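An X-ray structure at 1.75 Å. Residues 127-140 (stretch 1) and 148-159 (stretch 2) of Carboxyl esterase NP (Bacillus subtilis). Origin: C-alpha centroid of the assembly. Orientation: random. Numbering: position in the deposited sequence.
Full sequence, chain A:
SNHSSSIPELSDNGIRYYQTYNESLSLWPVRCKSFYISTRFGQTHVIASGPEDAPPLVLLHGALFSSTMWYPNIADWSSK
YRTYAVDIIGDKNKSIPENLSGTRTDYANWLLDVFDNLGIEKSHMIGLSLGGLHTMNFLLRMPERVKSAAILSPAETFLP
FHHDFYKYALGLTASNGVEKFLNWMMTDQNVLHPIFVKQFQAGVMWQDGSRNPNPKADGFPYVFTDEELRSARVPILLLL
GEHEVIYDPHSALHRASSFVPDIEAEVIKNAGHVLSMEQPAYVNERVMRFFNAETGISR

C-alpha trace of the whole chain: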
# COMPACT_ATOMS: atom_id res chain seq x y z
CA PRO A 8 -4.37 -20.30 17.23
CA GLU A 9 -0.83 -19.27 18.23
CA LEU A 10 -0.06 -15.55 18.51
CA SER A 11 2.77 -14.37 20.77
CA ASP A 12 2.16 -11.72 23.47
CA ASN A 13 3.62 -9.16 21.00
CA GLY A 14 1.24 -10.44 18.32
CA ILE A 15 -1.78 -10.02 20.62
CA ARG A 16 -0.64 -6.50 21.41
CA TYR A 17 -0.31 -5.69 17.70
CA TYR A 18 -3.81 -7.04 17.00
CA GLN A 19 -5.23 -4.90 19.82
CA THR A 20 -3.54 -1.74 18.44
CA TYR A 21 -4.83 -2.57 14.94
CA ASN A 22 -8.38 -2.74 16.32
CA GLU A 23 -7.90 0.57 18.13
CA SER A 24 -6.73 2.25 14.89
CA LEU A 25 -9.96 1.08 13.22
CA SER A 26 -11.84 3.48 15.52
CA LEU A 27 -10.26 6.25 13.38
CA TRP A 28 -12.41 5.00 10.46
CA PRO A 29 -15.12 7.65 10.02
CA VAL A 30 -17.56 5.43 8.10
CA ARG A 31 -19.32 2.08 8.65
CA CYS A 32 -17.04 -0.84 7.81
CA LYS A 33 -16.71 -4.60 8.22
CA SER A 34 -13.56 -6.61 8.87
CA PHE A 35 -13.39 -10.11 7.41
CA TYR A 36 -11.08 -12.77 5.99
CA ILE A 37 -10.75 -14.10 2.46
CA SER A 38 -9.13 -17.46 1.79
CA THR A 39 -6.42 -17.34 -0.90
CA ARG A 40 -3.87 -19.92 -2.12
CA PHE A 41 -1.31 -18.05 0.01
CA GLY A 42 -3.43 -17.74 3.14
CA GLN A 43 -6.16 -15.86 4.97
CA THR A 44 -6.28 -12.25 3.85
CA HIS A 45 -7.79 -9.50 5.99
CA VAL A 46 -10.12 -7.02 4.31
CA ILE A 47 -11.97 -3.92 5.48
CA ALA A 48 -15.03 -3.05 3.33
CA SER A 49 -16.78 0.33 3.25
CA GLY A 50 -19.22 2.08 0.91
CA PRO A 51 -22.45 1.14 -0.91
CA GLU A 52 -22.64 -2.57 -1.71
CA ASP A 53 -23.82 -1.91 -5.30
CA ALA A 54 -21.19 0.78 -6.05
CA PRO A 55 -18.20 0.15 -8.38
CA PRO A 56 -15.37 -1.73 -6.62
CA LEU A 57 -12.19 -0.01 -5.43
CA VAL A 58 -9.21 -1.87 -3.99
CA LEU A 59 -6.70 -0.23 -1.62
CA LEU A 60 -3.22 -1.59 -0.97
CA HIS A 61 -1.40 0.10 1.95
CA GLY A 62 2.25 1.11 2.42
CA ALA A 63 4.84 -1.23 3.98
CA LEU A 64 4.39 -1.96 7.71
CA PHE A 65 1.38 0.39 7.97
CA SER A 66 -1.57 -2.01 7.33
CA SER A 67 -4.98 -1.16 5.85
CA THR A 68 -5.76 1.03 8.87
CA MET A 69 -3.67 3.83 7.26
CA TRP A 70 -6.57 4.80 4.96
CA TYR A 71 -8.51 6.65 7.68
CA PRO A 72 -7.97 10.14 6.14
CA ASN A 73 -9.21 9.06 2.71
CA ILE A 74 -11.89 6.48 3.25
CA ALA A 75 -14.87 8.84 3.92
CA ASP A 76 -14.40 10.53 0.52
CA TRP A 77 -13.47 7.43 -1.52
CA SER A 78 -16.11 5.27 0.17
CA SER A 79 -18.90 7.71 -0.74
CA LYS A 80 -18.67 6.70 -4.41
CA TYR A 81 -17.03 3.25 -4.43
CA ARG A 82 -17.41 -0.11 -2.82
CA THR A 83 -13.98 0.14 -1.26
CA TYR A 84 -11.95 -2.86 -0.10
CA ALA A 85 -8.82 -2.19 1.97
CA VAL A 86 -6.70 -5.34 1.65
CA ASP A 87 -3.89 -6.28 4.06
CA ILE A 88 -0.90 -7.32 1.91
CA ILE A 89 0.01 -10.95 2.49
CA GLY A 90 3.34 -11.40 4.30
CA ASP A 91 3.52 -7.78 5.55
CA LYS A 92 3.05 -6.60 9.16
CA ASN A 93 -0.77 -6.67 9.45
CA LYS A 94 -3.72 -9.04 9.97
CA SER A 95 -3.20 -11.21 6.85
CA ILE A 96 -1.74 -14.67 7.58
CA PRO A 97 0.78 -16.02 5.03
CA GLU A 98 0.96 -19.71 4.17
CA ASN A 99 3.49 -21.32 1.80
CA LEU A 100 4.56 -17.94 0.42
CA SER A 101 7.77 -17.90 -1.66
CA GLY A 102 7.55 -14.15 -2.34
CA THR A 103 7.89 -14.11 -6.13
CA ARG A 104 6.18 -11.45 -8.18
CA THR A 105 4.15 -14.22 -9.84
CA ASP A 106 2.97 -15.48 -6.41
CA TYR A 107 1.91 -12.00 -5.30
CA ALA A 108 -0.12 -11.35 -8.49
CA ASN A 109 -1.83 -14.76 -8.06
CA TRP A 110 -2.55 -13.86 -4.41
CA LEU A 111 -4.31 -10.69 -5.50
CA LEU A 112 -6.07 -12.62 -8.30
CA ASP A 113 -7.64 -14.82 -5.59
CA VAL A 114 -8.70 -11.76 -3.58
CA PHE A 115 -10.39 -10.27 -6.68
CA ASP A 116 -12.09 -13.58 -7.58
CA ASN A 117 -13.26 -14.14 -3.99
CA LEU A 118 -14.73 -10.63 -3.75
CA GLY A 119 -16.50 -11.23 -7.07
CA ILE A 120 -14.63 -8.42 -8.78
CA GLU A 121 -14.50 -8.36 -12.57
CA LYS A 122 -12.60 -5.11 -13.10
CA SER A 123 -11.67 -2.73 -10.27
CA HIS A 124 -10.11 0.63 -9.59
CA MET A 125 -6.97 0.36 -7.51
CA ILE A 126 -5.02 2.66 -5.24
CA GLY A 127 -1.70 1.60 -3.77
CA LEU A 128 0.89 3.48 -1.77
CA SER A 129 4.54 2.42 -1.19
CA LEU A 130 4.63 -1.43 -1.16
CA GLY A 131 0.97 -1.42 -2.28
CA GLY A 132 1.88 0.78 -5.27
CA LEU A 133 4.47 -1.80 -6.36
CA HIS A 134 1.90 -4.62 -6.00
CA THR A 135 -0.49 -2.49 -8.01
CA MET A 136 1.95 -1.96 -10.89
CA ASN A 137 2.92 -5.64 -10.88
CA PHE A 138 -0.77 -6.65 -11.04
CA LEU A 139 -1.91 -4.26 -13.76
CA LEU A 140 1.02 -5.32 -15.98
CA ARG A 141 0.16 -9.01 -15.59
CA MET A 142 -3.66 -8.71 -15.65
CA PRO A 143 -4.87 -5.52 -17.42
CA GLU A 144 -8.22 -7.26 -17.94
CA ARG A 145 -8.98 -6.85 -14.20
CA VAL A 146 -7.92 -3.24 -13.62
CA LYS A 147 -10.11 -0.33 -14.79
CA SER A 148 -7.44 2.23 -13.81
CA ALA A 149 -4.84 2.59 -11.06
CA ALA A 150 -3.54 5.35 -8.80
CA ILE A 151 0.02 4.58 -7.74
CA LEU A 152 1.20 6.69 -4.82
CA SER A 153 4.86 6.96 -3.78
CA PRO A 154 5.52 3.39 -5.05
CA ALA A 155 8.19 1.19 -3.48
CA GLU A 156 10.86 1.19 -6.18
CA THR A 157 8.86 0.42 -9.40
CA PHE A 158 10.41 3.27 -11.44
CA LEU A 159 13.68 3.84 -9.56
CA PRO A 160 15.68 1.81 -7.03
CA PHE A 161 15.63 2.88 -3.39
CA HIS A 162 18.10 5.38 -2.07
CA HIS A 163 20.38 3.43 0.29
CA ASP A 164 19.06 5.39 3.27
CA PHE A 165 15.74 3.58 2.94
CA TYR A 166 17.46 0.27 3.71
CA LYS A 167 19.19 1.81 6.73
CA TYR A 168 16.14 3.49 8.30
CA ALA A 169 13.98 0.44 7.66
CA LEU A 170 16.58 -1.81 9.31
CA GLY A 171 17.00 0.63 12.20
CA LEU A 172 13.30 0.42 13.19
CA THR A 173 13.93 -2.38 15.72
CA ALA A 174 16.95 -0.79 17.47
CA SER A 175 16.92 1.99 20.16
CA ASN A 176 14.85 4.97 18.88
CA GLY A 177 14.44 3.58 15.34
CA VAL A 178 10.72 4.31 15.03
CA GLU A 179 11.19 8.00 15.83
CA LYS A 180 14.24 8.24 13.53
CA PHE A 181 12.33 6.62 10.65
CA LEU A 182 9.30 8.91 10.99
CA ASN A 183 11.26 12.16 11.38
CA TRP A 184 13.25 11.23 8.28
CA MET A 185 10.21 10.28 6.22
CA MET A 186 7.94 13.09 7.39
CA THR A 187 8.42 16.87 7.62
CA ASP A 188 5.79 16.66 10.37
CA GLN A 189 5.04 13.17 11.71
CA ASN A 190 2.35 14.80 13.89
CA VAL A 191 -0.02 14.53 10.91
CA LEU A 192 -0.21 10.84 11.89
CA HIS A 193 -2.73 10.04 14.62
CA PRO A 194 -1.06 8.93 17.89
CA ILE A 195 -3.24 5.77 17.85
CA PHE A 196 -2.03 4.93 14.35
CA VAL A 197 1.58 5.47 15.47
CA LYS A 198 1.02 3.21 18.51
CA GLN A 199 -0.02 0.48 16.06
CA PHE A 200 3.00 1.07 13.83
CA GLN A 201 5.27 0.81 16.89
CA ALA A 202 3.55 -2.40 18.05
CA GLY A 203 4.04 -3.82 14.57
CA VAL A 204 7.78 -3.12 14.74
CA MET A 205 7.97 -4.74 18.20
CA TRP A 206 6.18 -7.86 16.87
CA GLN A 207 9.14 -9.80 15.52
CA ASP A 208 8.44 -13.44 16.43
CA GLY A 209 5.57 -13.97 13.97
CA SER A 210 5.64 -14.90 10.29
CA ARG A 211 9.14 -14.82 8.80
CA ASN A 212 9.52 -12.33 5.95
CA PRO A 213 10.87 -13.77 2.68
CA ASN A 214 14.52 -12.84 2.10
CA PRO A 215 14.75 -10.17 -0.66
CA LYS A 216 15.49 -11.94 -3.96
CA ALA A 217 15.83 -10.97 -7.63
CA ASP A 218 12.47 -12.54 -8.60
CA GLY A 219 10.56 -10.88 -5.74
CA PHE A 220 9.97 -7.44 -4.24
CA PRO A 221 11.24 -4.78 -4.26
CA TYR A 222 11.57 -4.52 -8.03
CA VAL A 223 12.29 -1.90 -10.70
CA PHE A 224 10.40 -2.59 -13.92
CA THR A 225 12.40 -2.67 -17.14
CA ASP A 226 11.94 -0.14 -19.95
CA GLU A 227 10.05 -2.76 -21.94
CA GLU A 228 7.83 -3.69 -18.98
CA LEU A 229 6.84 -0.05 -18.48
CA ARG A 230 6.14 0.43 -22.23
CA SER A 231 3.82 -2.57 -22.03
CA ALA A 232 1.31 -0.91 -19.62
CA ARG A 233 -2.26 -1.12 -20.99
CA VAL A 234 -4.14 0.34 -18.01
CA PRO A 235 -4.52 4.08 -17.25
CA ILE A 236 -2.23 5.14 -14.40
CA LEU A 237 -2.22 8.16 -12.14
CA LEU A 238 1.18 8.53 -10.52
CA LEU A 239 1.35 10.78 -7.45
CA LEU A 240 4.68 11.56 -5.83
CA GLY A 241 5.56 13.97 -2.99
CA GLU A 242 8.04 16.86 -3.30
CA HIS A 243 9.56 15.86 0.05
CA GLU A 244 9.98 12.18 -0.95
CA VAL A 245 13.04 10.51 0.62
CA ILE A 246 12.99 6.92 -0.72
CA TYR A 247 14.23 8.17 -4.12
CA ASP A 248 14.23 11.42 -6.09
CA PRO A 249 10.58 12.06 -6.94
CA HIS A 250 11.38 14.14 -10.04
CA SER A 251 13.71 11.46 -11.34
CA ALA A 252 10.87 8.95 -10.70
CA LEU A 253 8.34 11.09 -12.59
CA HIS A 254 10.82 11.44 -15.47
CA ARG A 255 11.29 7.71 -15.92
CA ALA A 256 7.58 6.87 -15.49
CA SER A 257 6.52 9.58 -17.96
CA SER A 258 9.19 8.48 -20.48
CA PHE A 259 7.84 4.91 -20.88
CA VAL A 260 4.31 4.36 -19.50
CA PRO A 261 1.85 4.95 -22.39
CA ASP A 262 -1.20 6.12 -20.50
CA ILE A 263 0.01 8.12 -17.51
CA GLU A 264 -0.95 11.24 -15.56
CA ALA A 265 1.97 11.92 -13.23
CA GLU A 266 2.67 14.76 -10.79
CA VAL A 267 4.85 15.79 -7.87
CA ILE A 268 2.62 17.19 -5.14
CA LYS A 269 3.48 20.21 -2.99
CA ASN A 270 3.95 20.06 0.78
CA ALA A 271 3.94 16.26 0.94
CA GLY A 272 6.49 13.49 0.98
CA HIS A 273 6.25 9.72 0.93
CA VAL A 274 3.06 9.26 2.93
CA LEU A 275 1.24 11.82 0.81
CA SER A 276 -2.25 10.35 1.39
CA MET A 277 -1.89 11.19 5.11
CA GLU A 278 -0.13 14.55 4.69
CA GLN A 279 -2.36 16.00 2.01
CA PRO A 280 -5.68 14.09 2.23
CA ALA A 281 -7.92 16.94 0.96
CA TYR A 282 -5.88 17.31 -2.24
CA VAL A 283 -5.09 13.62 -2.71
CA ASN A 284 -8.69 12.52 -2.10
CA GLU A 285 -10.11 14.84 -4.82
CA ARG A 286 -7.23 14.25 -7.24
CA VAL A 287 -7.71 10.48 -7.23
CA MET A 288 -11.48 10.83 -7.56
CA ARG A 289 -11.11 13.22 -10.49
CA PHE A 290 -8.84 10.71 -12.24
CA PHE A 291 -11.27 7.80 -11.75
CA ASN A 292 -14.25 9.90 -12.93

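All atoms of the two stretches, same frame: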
# COMPACT_ATOMS: atom_id res chain seq x y z
N GLY A 127 -2.74 2.23 -4.56
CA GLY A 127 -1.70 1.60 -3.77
C GLY A 127 -0.63 2.60 -3.45
O GLY A 127 -0.20 3.37 -4.32
N LEU A 128 -0.19 2.61 -2.18
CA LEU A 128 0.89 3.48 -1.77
C LEU A 128 2.08 2.63 -1.34
O LEU A 128 1.91 1.54 -0.77
CB LEU A 128 0.43 4.43 -0.64
CG LEU A 128 1.41 5.48 -0.12
CD1 LEU A 128 0.72 6.83 0.10
CD2 LEU A 128 2.09 4.99 1.14
N SER A 129 3.30 3.12 -1.62
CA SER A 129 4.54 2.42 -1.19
C SER A 129 4.53 0.96 -1.68
O SER A 129 4.33 0.72 -2.86
CB SER A 129 4.73 2.56 0.35
OG SER A 129 5.44 1.48 0.95
N LEU A 130 4.72 -0.00 -0.78
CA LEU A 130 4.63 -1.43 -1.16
C LEU A 130 3.39 -1.76 -2.00
O LEU A 130 3.49 -2.46 -3.03
CB LEU A 130 4.69 -2.31 0.10
CG LEU A 130 4.71 -3.83 -0.10
CD1 LEU A 130 5.87 -4.24 -0.99
CD2 LEU A 130 4.75 -4.55 1.25
N GLY A 131 2.24 -1.24 -1.58
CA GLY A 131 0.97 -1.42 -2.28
C GLY A 131 0.98 -0.87 -3.69
O GLY A 131 0.31 -1.41 -4.56
N GLY A 132 1.74 0.20 -3.91
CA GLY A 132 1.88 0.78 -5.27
C GLY A 132 2.64 -0.16 -6.19
O GLY A 132 2.32 -0.29 -7.38
N LEU A 133 3.65 -0.84 -5.63
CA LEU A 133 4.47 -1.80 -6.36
C LEU A 133 3.63 -3.03 -6.73
O LEU A 133 3.65 -3.46 -7.90
CB LEU A 133 5.71 -2.19 -5.54
CG LEU A 133 6.58 -3.38 -5.94
CD1 LEU A 133 7.03 -3.33 -7.40
CD2 LEU A 133 7.78 -3.42 -4.98
N HIS A 134 2.89 -3.56 -5.76
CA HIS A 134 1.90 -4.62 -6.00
C HIS A 134 0.94 -4.22 -7.08
O HIS A 134 0.61 -5.00 -7.97
CB HIS A 134 1.15 -4.97 -4.71
CG HIS A 134 1.90 -5.91 -3.80
ND1 HIS A 134 1.61 -7.22 -3.71
CD2 HIS A 134 2.95 -5.68 -2.91
CE1 HIS A 134 2.43 -7.81 -2.83
NE2 HIS A 134 3.26 -6.87 -2.33
N THR A 135 0.47 -2.98 -7.02
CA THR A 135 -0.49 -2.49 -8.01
C THR A 135 0.10 -2.51 -9.42
O THR A 135 -0.53 -3.02 -10.35
CB THR A 135 -1.05 -1.09 -7.66
OG1 THR A 135 -1.82 -1.19 -6.45
CG2 THR A 135 -1.98 -0.57 -8.77
N MET A 136 1.32 -1.99 -9.58
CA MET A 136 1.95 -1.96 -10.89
C MET A 136 2.18 -3.40 -11.38
O MET A 136 1.91 -3.71 -12.54
CB MET A 136 3.28 -1.19 -10.85
CG MET A 136 3.94 -1.03 -12.21
SD MET A 136 2.96 0.06 -13.25
CE MET A 136 3.69 1.63 -12.92
N ASN A 137 2.65 -4.26 -10.50
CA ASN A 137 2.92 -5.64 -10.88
C ASN A 137 1.63 -6.31 -11.39
O ASN A 137 1.63 -7.05 -12.40
CB ASN A 137 3.53 -6.41 -9.68
CG ASN A 137 3.89 -7.85 -10.03
OD1 ASN A 137 4.75 -8.12 -10.87
ND2 ASN A 137 3.24 -8.79 -9.35
N PHE A 138 0.52 -6.02 -10.72
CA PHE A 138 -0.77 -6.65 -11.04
C PHE A 138 -1.35 -6.14 -12.36
O PHE A 138 -1.81 -6.92 -13.20
CB PHE A 138 -1.77 -6.46 -9.89
CG PHE A 138 -3.06 -7.23 -10.06
CD1 PHE A 138 -3.10 -8.61 -9.84
CD2 PHE A 138 -4.24 -6.58 -10.39
CE1 PHE A 138 -4.29 -9.32 -9.97
CE2 PHE A 138 -5.43 -7.28 -10.52
CZ PHE A 138 -5.46 -8.65 -10.30
N LEU A 139 -1.34 -4.83 -12.54
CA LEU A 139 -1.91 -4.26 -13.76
C LEU A 139 -1.11 -4.66 -15.00
O LEU A 139 -1.68 -4.77 -16.09
CB LEU A 139 -2.10 -2.73 -13.65
CG LEU A 139 -0.85 -1.83 -13.63
CD1 LEU A 139 -0.46 -1.44 -15.06
CD2 LEU A 139 -1.09 -0.58 -12.78
N LEU A 140 0.20 -4.88 -14.85
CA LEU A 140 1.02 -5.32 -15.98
C LEU A 140 0.72 -6.77 -16.35
O LEU A 140 0.76 -7.13 -17.53
CB LEU A 140 2.51 -5.15 -15.69
CG LEU A 140 3.07 -3.72 -15.66
CD1 LEU A 140 4.55 -3.74 -15.33
CD2 LEU A 140 2.85 -2.99 -16.98
N SER A 148 -8.50 1.22 -13.84
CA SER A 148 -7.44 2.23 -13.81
C SER A 148 -6.81 2.15 -12.43
O SER A 148 -7.38 1.55 -11.53
CB SER A 148 -7.99 3.64 -14.11
OG SER A 148 -8.67 4.19 -13.01
N ALA A 149 -5.63 2.75 -12.28
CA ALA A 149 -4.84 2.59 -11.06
C ALA A 149 -4.19 3.91 -10.67
O ALA A 149 -3.69 4.63 -11.54
CB ALA A 149 -3.79 1.52 -11.25
N ALA A 150 -4.24 4.22 -9.38
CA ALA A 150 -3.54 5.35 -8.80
C ALA A 150 -2.40 4.76 -7.99
O ALA A 150 -2.63 3.94 -7.07
CB ALA A 150 -4.46 6.17 -7.91
N ILE A 151 -1.19 5.13 -8.35
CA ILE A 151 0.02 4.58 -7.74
C ILE A 151 0.66 5.73 -7.00
O ILE A 151 1.04 6.72 -7.61
CB ILE A 151 0.94 3.95 -8.82
CG1 ILE A 151 0.25 2.72 -9.43
CG2 ILE A 151 2.31 3.61 -8.25
CD1 ILE A 151 0.97 2.13 -10.64
N LEU A 152 0.73 5.60 -5.68
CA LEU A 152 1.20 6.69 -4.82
C LEU A 152 2.54 6.33 -4.23
O LEU A 152 2.64 5.30 -3.55
CB LEU A 152 0.19 6.95 -3.68
CG LEU A 152 -1.13 7.72 -3.93
CD1 LEU A 152 -1.78 7.49 -5.29
CD2 LEU A 152 -2.13 7.42 -2.83
N SER A 153 3.56 7.17 -4.45
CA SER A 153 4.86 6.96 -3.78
C SER A 153 5.28 5.47 -3.81
O SER A 153 5.57 4.89 -2.76
CB SER A 153 4.78 7.41 -2.32
OG SER A 153 4.31 8.75 -2.23
N PRO A 154 5.31 4.85 -5.00
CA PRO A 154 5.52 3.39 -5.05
C PRO A 154 6.88 2.94 -4.51
O PRO A 154 7.89 3.62 -4.74
CB PRO A 154 5.45 3.07 -6.54
CG PRO A 154 5.81 4.37 -7.23
CD PRO A 154 5.19 5.42 -6.35
N ALA A 155 6.91 1.78 -3.86
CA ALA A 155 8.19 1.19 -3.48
C ALA A 155 8.90 0.82 -4.77
O ALA A 155 8.35 0.09 -5.59
CB ALA A 155 7.99 -0.05 -2.62
N GLU A 156 10.10 1.35 -4.95
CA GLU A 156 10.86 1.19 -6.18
C GLU A 156 9.98 1.39 -7.41
O GLU A 156 9.47 2.50 -7.58
CB GLU A 156 11.68 -0.12 -6.15
CG GLU A 156 12.83 0.02 -5.16
CD GLU A 156 13.96 -0.97 -5.41
OE1 GLU A 156 13.74 -2.01 -6.07
OE2 GLU A 156 15.08 -0.69 -4.96
N THR A 157 9.76 0.35 -8.21
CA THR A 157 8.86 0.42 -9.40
C THR A 157 9.48 1.18 -10.58
O THR A 157 9.74 0.59 -11.62
CB THR A 157 7.45 0.98 -9.02
OG1 THR A 157 6.90 0.19 -7.96
CG2 THR A 157 6.47 0.96 -10.25
N PHE A 158 9.73 2.48 -10.40
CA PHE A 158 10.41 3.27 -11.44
C PHE A 158 11.90 3.46 -11.20
O PHE A 158 12.69 3.43 -12.14
CB PHE A 158 9.69 4.61 -11.65
CG PHE A 158 8.24 4.45 -11.94
CD1 PHE A 158 7.81 3.97 -13.19
CD2 PHE A 158 7.29 4.72 -10.97
CE1 PHE A 158 6.47 3.78 -13.45
CE2 PHE A 158 5.94 4.55 -11.24
CZ PHE A 158 5.53 4.08 -12.48
N LEU A 159 12.29 3.63 -9.94
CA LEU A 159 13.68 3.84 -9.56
C LEU A 159 14.01 2.93 -8.40
O LEU A 159 13.11 2.60 -7.63
CB LEU A 159 13.92 5.27 -9.07
CG LEU A 159 13.80 6.43 -10.05
CD1 LEU A 159 14.16 7.71 -9.30
CD2 LEU A 159 14.71 6.22 -11.25

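The most unusual feature of this contact is the backbone of Ser129, which sits in a strained backbone conformation (phi/psi 55/-126°) just before the helix that starts at Leu130 and is bonded to the second stretch through both its amide and its carbonyl. Its N donates to Leu152 O at 3.0 Å, while a weak bond from the same Ser129 N reaches Ser153 O at 3.1 Å. Its carbonyl accepts a hydrogen bond from the second stretch, with Ala155 N 3.0 Å from Ser129 O. Ser129 CB points away overall, and Ser129 OG lies only 2.4 Å from Leu130 N, a very short hydrogen bond within its own stretch.

These bonds extend a short parallel sheet pairing in which Gly127 lies beside Ile151 and Leu128 beside Leu152. Gly127 N donates to Ala150 O at 3.0 Å, and Leu152 N returns a nearly linear bond to Gly127 O at 2.8 Å, so Gly127 is held on both sides of Ile151, as expected for parallel strands. A CA-H...O contact, Leu128 CA to Leu152 O at 3.1 Å, accompanies these bonds. The side chains of Leu128 and Leu152 share one face of the sheet, where Leu128 CD1 packs 3.8 Å from Leu152 CB.

The face bearing Ile151 is covered by the helix that starts at Leu130. The helix runs at 143° to the strand 148-152, roughly antiparallel, and their axes approach to 7.3 Å. Glycine allows this closeness near the start of the helix: a CB on Gly132 would point toward the second stretch and lie 3.2 Å from Pro154 CA and 3.4 Å from Ile151 CG2, both tight. At Gly127 the constraint is local, since a CB there would clash with Gly131 O.

Further along the helix, Thr135, Met136 and Leu139 point toward the second stretch. Thr135 OG1 bonds to Gly131 O at 2.9 Å, satisfying its polar group within the helix, while its methyl CG2 rests 3.7 Å from Ala149 CB. Leu139 CD2 also reaches Ala149 CB at 3.7 Å and lies 4.0 Å from Ile151 CD1. Met136 buries the most surface of any residue here: its CE meets Ile151 CD1 at 3.6 Å and approaches Phe158 CZ obliquely at 3.1 Å, a very close apolar contact.

Leu133, which points sideways, packs against Ala155 and Thr157. Leu133 CD2 packs 4.1 Å from Ala155 CB, and Leu133 CD1 is 3.6 Å from Thr157 OG1, whose hydroxyl donates to Ala155 O at 2.8 Å.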